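Local coordinates for LPG0439 HIT-related domain-containing protein (Legionella pneumophila subsp. pneumophila, PDB 5L0L) that is of unknown function but belongs to the HIT-like family, whose members are typically nucleotide hydrolases or transferases, and probably sits in the membrane through a segment outside this fragment, at the interface of chains A and B. Numbering follows the deposited sequence. Chains: chain A/B, Uncharacterized protein.

The interface of chains A and B. Residues chain A 77, 81, 202-203; chain B 32, 74, 77, 81.
B:Arg77 reaches across to A:Glu202 and A:Asp81 in this two-fold interface of HIT-like domains, where the helices 73-92 of both copies face each other. The pairing is seen in the deposited assembly and may not be the biological dimer.

Several salt bridges cross the contact. B:Arg77 NH2 gives a hydrogen bond of 3.1 Å to A:Glu202 OE1, on the anti side of the carboxylate but tilted out of its plane. The bond lies close to the guanidinium plane, which stands 86° from the carboxylate. NE and NH1 of B:Arg77 turn another edge to A:Asp81, at 3.4 Å from NE to OD1, and these bonds are weak. A bend at chi2 (-136°) helps bring the guanidinium between both acids. A:Arg77 has a straighter chain and makes a looser salt bridge, with NH1 3.7 Å from B:Asp81 OD2. Within chain B, B:Arg32 NH2 donates to B:Asp81 OD2 at 2.7 Å.

B:Ser74 OG donates to A:Glu202 OE2 from above the carboxylate plane, at a short 2.5 Å.

The two faces of the B:Arg77 guanidinium are covered differently. A:Phe203 CD1 lies over the centre of one, 3.9 Å from B:Arg77 CZ, with the ring and guanidinium planes 52° apart. B:Arg32 NH2 lies over the other, towards the rim. The nearby acids would probably offset the like charges.

Water links the acids on the axis. The OD1 atoms of A:Asp81 and B:Asp81 are 3.3 Å apart, and waters 1, 2 and 3 each bridge them. Water 1 also binds A:Arg77 O, and water 2 B:Arg77 O.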
# COMPACT_ATOMS: atom_id res chain seq x y z
N ARG A 77 8.22 6.52 5.85
CA ARG A 77 8.88 5.29 6.21
C ARG A 77 8.28 4.69 7.49
O ARG A 77 8.11 3.47 7.59
CB ARG A 77 10.38 5.52 6.40
CG ARG A 77 11.12 4.21 6.40
CD ARG A 77 12.53 4.37 6.86
NE ARG A 77 13.21 3.10 6.68
CZ ARG A 77 14.44 2.85 7.11
NH1 ARG A 77 14.98 1.66 6.87
NH2 ARG A 77 15.10 3.79 7.76
N ASP A 81 6.54 1.13 8.09
CA ASP A 81 7.01 0.19 9.13
C ASP A 81 5.83 -0.31 9.98
O ASP A 81 5.74 -1.51 10.29
CB ASP A 81 8.05 0.84 10.05
CG ASP A 81 9.43 0.99 9.41
OD1 ASP A 81 9.72 0.40 8.33
OD2 ASP A 81 10.27 1.71 10.03
N GLU A 202 13.11 -8.45 14.10
CA GLU A 202 12.89 -7.59 12.96
C GLU A 202 12.83 -6.12 13.35
O GLU A 202 13.37 -5.27 12.65
CB GLU A 202 11.64 -7.99 12.17
CG GLU A 202 11.42 -7.15 10.92
CD GLU A 202 12.62 -7.15 9.96
OE1 GLU A 202 12.96 -6.06 9.43
OE2 GLU A 202 13.22 -8.22 9.76
N PHE A 203 12.14 -5.81 14.44
CA PHE A 203 11.91 -4.43 14.81
C PHE A 203 12.83 -3.98 15.96
O PHE A 203 13.08 -2.77 16.12
CB PHE A 203 10.42 -4.21 15.11
CG PHE A 203 9.53 -4.45 13.90
CD1 PHE A 203 9.52 -3.54 12.84
CD2 PHE A 203 8.77 -5.62 13.79
CE1 PHE A 203 8.72 -3.77 11.72
CE2 PHE A 203 7.99 -5.85 12.67
CZ PHE A 203 7.96 -4.93 11.65
N ARG B 32 19.23 -4.60 3.71
CA ARG B 32 19.98 -5.22 4.84
C ARG B 32 20.89 -6.34 4.37
O ARG B 32 20.98 -7.38 5.00
CB ARG B 32 19.00 -5.69 5.94
CG ARG B 32 18.30 -4.54 6.63
CD ARG B 32 17.09 -4.92 7.47
NE ARG B 32 16.41 -3.67 7.84
CZ ARG B 32 15.27 -3.19 7.33
NH1 ARG B 32 14.50 -3.88 6.46
NH2 ARG B 32 14.84 -1.99 7.75
N SER B 74 10.28 -10.08 7.64
CA SER B 74 11.45 -9.44 7.05
C SER B 74 11.25 -9.17 5.56
O SER B 74 11.62 -8.09 5.08
CB SER B 74 12.72 -10.27 7.24
OG SER B 74 12.94 -10.46 8.62
N ARG B 77 8.70 -6.33 5.28
CA ARG B 77 9.27 -5.07 5.72
C ARG B 77 10.24 -4.47 4.70
O ARG B 77 10.25 -3.27 4.49
CB ARG B 77 9.96 -5.22 7.10
CG ARG B 77 10.07 -3.87 7.76
CD ARG B 77 11.40 -3.66 8.38
NE ARG B 77 11.42 -2.44 9.20
CZ ARG B 77 12.18 -2.27 10.26
NH1 ARG B 77 12.11 -1.12 10.93
NH2 ARG B 77 13.02 -3.23 10.64
N ASP B 81 10.08 -0.96 2.77
CA ASP B 81 11.21 0.00 2.82
C ASP B 81 11.52 0.50 1.40
O ASP B 81 11.71 1.72 1.19
CB ASP B 81 12.47 -0.63 3.46
CG ASP B 81 12.42 -0.72 5.00
OD1 ASP B 81 11.47 -0.21 5.65
OD2 ASP B 81 13.32 -1.34 5.60
O HOH W 1 9.42 1.65 5.42
O HOH W 2 8.68 -1.34 6.43
O HOH W 3 12.24 0.85 8.01